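Local coordinates for capsid protein (Bocavirus gorilla/GBoV1/2009, PDB 7LNK) that forms the T=1 icosahedral shell of a gorilla bocavirus, sixty copies of the chain packing together around the virion interior, at residues Ala366-Trp369 with Asn373-Trp376; Ile400-Phe403 with Ile407-Asp410. All coordinates share one frame; numbering follows the deposited sequence.

How the interactions relate
Along the chain from the N terminus, the first contact is interaction 1, where residues 366-369 and 373-376 close a short loop through one side-chain-to-backbone bond. The chain then runs through strands 388-390 and 396-397 to interaction 2, where 400-403 and 407-410 close a second loop by apolar packing. The two are in series, neither enclosing nor crossing the other, with centres about 17 Å apart. They meet where Trp376 NE1 stands 3.4 Å from Asp401 OD2, a weak hydrogen bond. Interaction 1 ties strand 367-368, paired with 270-271, to the segment whose residues 375-376 extend a sheet into a neighbouring subunit; interaction 2 packs a loop on side chains from one face of parallel pair 388-390/407-409.

Interaction 1: residues Ala366-Trp369 with Asn373-Trp376; sequences ADVW and NQIW
The amide nitrogen NE2 of Gln374 donates to the backbone oxygen O of Trp369 at 2.8 Å, the single hydrogen bond between the two segments. The N-H points at the oxygen with moderate bending, 150° at the hydrogen, and the donor lies in the carbonyl plane, with a C=O...N angle of 157°. Trp369 O itself sits slightly off the plane of the glutamine amide. Beyond CG the glutamine chain is extended, which carries its amide across the gap between backbones whose nearest CA atoms, those of Trp369 and Gln374, remain 9.9 Å apart. Alongside the bond, Val368 CG1 approaches Gln374 NE2 to 3.7 Å. This methyl is the one anti to the backbone N (chi1 176°), and the valine and glutamine side chains run antiparallel alongside one another.

The other end of the amide turns back on the connecting loop, where OE1 accepts a weak hydrogen bond from Phe371 N. The CB of Trp369 points away from the 373-376 segment; its indole meets Phe271 of its own chain edge-to-face, and Trp369 of two neighbouring subunits in the same manner. Gln374 N is held by Thr398 OG1 of a neighbouring subunit, while Ile375 and Trp376 continue a beta ladder into that subunit.

One buried primary amide thus serves the loop as donor and acceptor at once. Bonds at both its ends would restrain rotation of the group, and they satisfy a main-chain carbonyl near the subunit interface with little direct contact between the two backbones.

Interaction 2: residues Ile400-Phe403 with Ile407-Asp410; sequences IDPF and IAMD
Ala408 CB is the meeting point of this contact, reached by two side chains from the 400-403 loop. The closer is Ile400, whose CG2 methyl comes to 3.5 Å from Ala408 CB. That branch is anti to the isoleucine backbone N (chi1 -59°, measured to CG1), which places CG2 toward Ala408 and leaves CG1 beside the backbone N. Pro402 adds the tip of its ring, CG standing 4.0 Å from the same Ala408 CB. One small side chain therefore takes up both neighbours, and no hydrogen bond joins the segments.

Away from this point the fit is looser. The backbones stay well separated, with the CA atoms of Ile400 and Ala408 7.1 Å apart, and Asp410 at the far end of the second segment is exposed. Ile400 and Ala408 are partly exposed; both also pack on Trp265 of a neighbouring subunit and on Lys391 of their own chain. Pro402, which is buried, also lies against Cys389 and Arg378 of its own chain and Asn373 of that neighbour.

Ile407 and Met409 direct their side chains away from the loop, toward strand 207-223, while their backbones bond to strand 388-390. The arrangement is that of strand 407-409 in a short parallel beta pair, whose alternating side chains serve two sides: one faces a long strand of the capsid protein, the other receives the 400-403 loop, which also meets the neighbouring subunit.

Interaction 1: residues Ala366-Trp369 with Asn373-Trp376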
ATOM      1  N   ALA A 366     -74.149  85.273 -44.969  1.00 26.62           N
ATOM      2  CA  ALA A 366     -73.434  84.835 -46.159  1.00 26.62           C
ATOM      3  C   ALA A 366     -72.030  84.364 -45.819  1.00 26.62           C
ATOM      4  O   ALA A 366     -71.592  83.307 -46.283  1.00 26.62           O
ATOM      5  CB  ALA A 366     -73.389  85.963 -47.187  1.00 26.50           C
ATOM      6  N   ASP A 367     -71.312  85.126 -45.008  1.00 25.48           N
ATOM      7  CA  ASP A 367     -69.925  84.836 -44.687  1.00 25.48           C
ATOM      8  C   ASP A 367     -69.855  84.264 -43.283  1.00 25.48           C
ATOM      9  O   ASP A 367     -70.092  84.976 -42.305  1.00 25.48           O
ATOM     10  CB  ASP A 367     -69.072  86.093 -44.806  1.00 26.75           C
ATOM     11  CG  ASP A 367     -68.921  86.551 -46.234  1.00 26.75           C
ATOM     12  OD1 ASP A 367     -69.197  85.750 -47.147  1.00 26.75           O
ATOM     13  OD2 ASP A 367     -68.540  87.715 -46.449  1.00 26.75           O
ATOM     14  N   VAL A 368     -69.530  82.984 -43.189  1.00 23.62           N
ATOM     15  CA  VAL A 368     -69.423  82.282 -41.923  1.00 23.62           C
ATOM     16  C   VAL A 368     -67.945  82.043 -41.676  1.00 23.62           C
ATOM     17  O   VAL A 368     -67.300  81.283 -42.402  1.00 23.62           O
ATOM     18  CB  VAL A 368     -70.208  80.967 -41.933  1.00 23.48           C
ATOM     19  CG1 VAL A 368     -70.000  80.226 -40.644  1.00 23.48           C
ATOM     20  CG2 VAL A 368     -71.672  81.240 -42.147  1.00 23.48           C
ATOM     21  N   TRP A 369     -67.405  82.698 -40.664  1.00 22.28           N
ATOM     22  CA  TRP A 369     -66.004  82.565 -40.319  1.00 22.28           C
ATOM     23  C   TRP A 369     -65.827  81.379 -39.377  1.00 22.28           C
ATOM     24  O   TRP A 369     -66.787  80.697 -39.020  1.00 22.28           O
ATOM     25  CB  TRP A 369     -65.520  83.856 -39.674  1.00 22.19           C
ATOM     26  CG  TRP A 369     -65.568  85.033 -40.586  1.00 22.19           C
ATOM     27  CD1 TRP A 369     -66.602  85.895 -40.739  1.00 22.19           C
ATOM     28  CD2 TRP A 369     -64.519  85.515 -41.430  1.00 22.19           C
ATOM     29  NE1 TRP A 369     -66.281  86.866 -41.644  1.00 22.19           N
ATOM     30  CE2 TRP A 369     -65.002  86.657 -42.080  1.00 22.19           C
ATOM     31  CE3 TRP A 369     -63.221  85.083 -41.705  1.00 22.19           C
ATOM     32  CZ2 TRP A 369     -64.237  87.375 -42.984  1.00 22.19           C
ATOM     33  CZ3 TRP A 369     -62.470  85.796 -42.600  1.00 22.19           C
ATOM     34  CH2 TRP A 369     -62.975  86.928 -43.229  1.00 22.19           C
ATOM     35  N   ASN A 373     -67.193  75.423 -31.843  1.00 22.66           N
ATOM     36  CA  ASN A 373     -68.242  74.414 -31.902  1.00 22.66           C
ATOM     37  C   ASN A 373     -68.769  74.199 -33.310  1.00 22.66           C
ATOM     38  O   ASN A 373     -69.921  73.810 -33.486  1.00 22.66           O
ATOM     39  CB  ASN A 373     -69.400  74.788 -30.984  1.00 23.27           C
ATOM     40  CG  ASN A 373     -69.025  74.754 -29.544  1.00 23.27           C
ATOM     41  OD1 ASN A 373     -68.124  74.028 -29.145  1.00 23.27           O
ATOM     42  ND2 ASN A 373     -69.672  75.590 -28.756  1.00 23.27           N
ATOM     43  N   GLN A 374     -67.951  74.439 -34.326  1.00 22.57           N
ATOM     44  CA  GLN A 374     -68.358  74.174 -35.696  1.00 22.57           C
ATOM     45  C   GLN A 374     -68.031  72.739 -36.063  1.00 22.57           C
ATOM     46  O   GLN A 374     -66.957  72.235 -35.729  1.00 22.57           O
ATOM     47  CB  GLN A 374     -67.690  75.134 -36.670  1.00 22.19           C
ATOM     48  CG  GLN A 374     -68.199  76.543 -36.601  1.00 22.19           C
ATOM     49  CD  GLN A 374     -67.444  77.442 -37.536  1.00 22.19           C
ATOM     50  OE1 GLN A 374     -66.294  77.178 -37.846  1.00 22.19           O
ATOM     51  NE2 GLN A 374     -68.091  78.492 -38.015  1.00 22.19           N
ATOM     52  N   ILE A 375     -68.963  72.095 -36.753  1.00 22.55           N
ATOM     53  CA  ILE A 375     -68.885  70.691 -37.126  1.00 22.55           C
ATOM     54  C   ILE A 375     -69.201  70.614 -38.607  1.00 22.55           C
ATOM     55  O   ILE A 375     -70.266  71.070 -39.034  1.00 22.55           O
ATOM     56  CB  ILE A 375     -69.881  69.833 -36.327  1.00 22.36           C
ATOM     57  CG1 ILE A 375     -69.652  69.976 -34.828  1.00 22.36           C
ATOM     58  CG2 ILE A 375     -69.783  68.389 -36.728  1.00 22.36           C
ATOM     59  CD1 ILE A 375     -68.289  69.565 -34.401  1.00 22.36           C
ATOM     60  N   TRP A 376     -68.294  70.046 -39.395  1.00 22.68           N
ATOM     61  CA  TRP A 376     -68.572  69.883 -40.812  1.00 22.68           C
ATOM     62  C   TRP A 376     -67.774  68.715 -41.367  1.00 22.68           C
ATOM     63  O   TRP A 376     -66.775  68.289 -40.789  1.00 22.68           O
ATOM     64  CB  TRP A 376     -68.259  71.165 -41.596  1.00 22.19           C
ATOM     65  CG  TRP A 376     -66.814  71.555 -41.681  1.00 22.19           C
ATOM     66  CD1 TRP A 376     -65.960  71.278 -42.699  1.00 22.19           C
ATOM     67  CD2 TRP A 376     -66.053  72.277 -40.712  1.00 22.19           C
ATOM     68  NE1 TRP A 376     -64.724  71.791 -42.436  1.00 22.19           N
ATOM     69  CE2 TRP A 376     -64.753  72.410 -41.218  1.00 22.19           C
ATOM     70  CE3 TRP A 376     -66.347  72.830 -39.466  1.00 22.19           C
ATOM     71  CZ2 TRP A 376     -63.749  73.066 -40.524  1.00 22.19           C
ATOM     72  CZ3 TRP A 376     -65.354  73.474 -38.782  1.00 22.19           C
ATOM     73  CH2 TRP A 376     -64.071  73.589 -39.309  1.00 22.19           C
TER

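Interaction 2: residues Ile400-Phe403 with Ile407-Asp410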
ATOM      1  N   ILE A 400     -56.563  73.146 -41.469  1.00 23.11           N
ATOM      2  CA  ILE A 400     -56.256  72.953 -42.880  1.00 23.11           C
ATOM      3  C   ILE A 400     -57.347  72.082 -43.477  1.00 23.11           C
ATOM      4  O   ILE A 400     -57.432  70.886 -43.194  1.00 23.11           O
ATOM      5  CB  ILE A 400     -54.874  72.322 -43.072  1.00 22.74           C
ATOM      6  CG1 ILE A 400     -53.796  73.202 -42.448  1.00 22.74           C
ATOM      7  CG2 ILE A 400     -54.594  72.129 -44.530  1.00 22.74           C
ATOM      8  CD1 ILE A 400     -53.744  74.588 -43.030  1.00 22.74           C
ATOM      9  N   ASP A 401     -58.189  72.690 -44.304  1.00 23.61           N
ATOM     10  CA  ASP A 401     -59.288  71.987 -44.961  1.00 23.61           C
ATOM     11  C   ASP A 401     -59.488  72.594 -46.335  1.00 23.61           C
ATOM     12  O   ASP A 401     -60.387  73.415 -46.541  1.00 23.61           O
ATOM     13  CB  ASP A 401     -60.566  72.082 -44.130  1.00 23.92           C
ATOM     14  CG  ASP A 401     -61.719  71.331 -44.742  1.00 23.92           C
ATOM     15  OD1 ASP A 401     -61.640  70.097 -44.804  1.00 23.92           O
ATOM     16  OD2 ASP A 401     -62.705  71.966 -45.154  1.00 23.92           O
ATOM     17  N   PRO A 402     -58.633  72.259 -47.295  1.00 23.59           N
ATOM     18  CA  PRO A 402     -58.815  72.798 -48.646  1.00 23.59           C
ATOM     19  C   PRO A 402     -60.207  72.496 -49.169  1.00 23.59           C
ATOM     20  O   PRO A 402     -60.683  71.364 -49.104  1.00 23.59           O
ATOM     21  CB  PRO A 402     -57.729  72.088 -49.452  1.00 23.21           C
ATOM     22  CG  PRO A 402     -56.673  71.826 -48.465  1.00 23.21           C
ATOM     23  CD  PRO A 402     -57.370  71.515 -47.177  1.00 23.21           C
ATOM     24  N   PHE A 403     -60.875  73.529 -49.679  1.00 23.51           N
ATOM     25  CA  PHE A 403     -62.278  73.380 -50.040  1.00 23.51           C
ATOM     26  C   PHE A 403     -62.478  72.565 -51.303  1.00 23.51           C
ATOM     27  O   PHE A 403     -63.591  72.093 -51.546  1.00 23.51           O
ATOM     28  CB  PHE A 403     -62.941  74.742 -50.193  1.00 23.76           C
ATOM     29  CG  PHE A 403     -63.057  75.502 -48.915  1.00 23.76           C
ATOM     30  CD1 PHE A 403     -62.914  74.866 -47.704  1.00 23.76           C
ATOM     31  CD2 PHE A 403     -63.354  76.843 -48.923  1.00 23.76           C
ATOM     32  CE1 PHE A 403     -63.033  75.562 -46.531  1.00 23.76           C
ATOM     33  CE2 PHE A 403     -63.477  77.540 -47.753  1.00 23.76           C
ATOM     34  CZ  PHE A 403     -63.319  76.901 -46.557  1.00 23.76           C
ATOM     35  N   ILE A 407     -55.800  66.982 -50.057  1.00 22.61           N
ATOM     36  CA  ILE A 407     -55.187  66.856 -48.742  1.00 22.61           C
ATOM     37  C   ILE A 407     -53.883  67.632 -48.736  1.00 22.61           C
ATOM     38  O   ILE A 407     -52.936  67.270 -49.439  1.00 22.61           O
ATOM     39  CB  ILE A 407     -54.944  65.385 -48.385  1.00 22.30           C
ATOM     40  CG1 ILE A 407     -56.268  64.650 -48.260  1.00 22.30           C
ATOM     41  CG2 ILE A 407     -54.150  65.270 -47.106  1.00 22.30           C
ATOM     42  CD1 ILE A 407     -56.107  63.167 -48.168  1.00 22.30           C
ATOM     43  N   ALA A 408     -53.814  68.683 -47.932  1.00 22.98           N
ATOM     44  CA  ALA A 408     -52.604  69.483 -47.831  1.00 22.98           C
ATOM     45  C   ALA A 408     -51.616  68.809 -46.896  1.00 22.98           C
ATOM     46  O   ALA A 408     -51.973  68.411 -45.786  1.00 22.98           O
ATOM     47  CB  ALA A 408     -52.920  70.890 -47.336  1.00 22.87           C
ATOM     48  N   MET A 409     -50.378  68.684 -47.352  1.00 23.70           N
ATOM     49  CA  MET A 409     -49.319  68.082 -46.566  1.00 23.70           C
ATOM     50  C   MET A 409     -48.095  68.975 -46.592  1.00 23.70           C
ATOM     51  O   MET A 409     -47.834  69.666 -47.576  1.00 23.70           O
ATOM     52  CB  MET A 409     -48.949  66.704 -47.089  1.00 24.66           C
ATOM     53  CG  MET A 409     -50.029  65.674 -46.920  1.00 24.66           C
ATOM     54  SD  MET A 409     -49.446  64.073 -47.455  1.00 24.66           S
ATOM     55  CE  MET A 409     -49.505  64.284 -49.216  1.00 24.66           C
ATOM     56  N   ASP A 410     -47.352  68.963 -45.487  1.00 24.16           N
ATOM     57  CA  ASP A 410     -46.060  69.633 -45.464  1.00 24.16           C
ATOM     58  C   ASP A 410     -45.165  69.098 -46.569  1.00 24.16           C
ATOM     59  O   ASP A 410     -44.674  69.855 -47.410  1.00 24.16           O
ATOM     60  CB  ASP A 410     -45.403  69.458 -44.098  1.00 26.55           C
ATOM     61  CG  ASP A 410     -46.073  70.281 -43.026  1.00 26.55           C
ATOM     62  OD1 ASP A 410     -46.821  71.214 -43.379  1.00 26.55           O
ATOM     63  OD2 ASP A 410     -45.860  69.998 -41.830  1.00 26.55           O
TER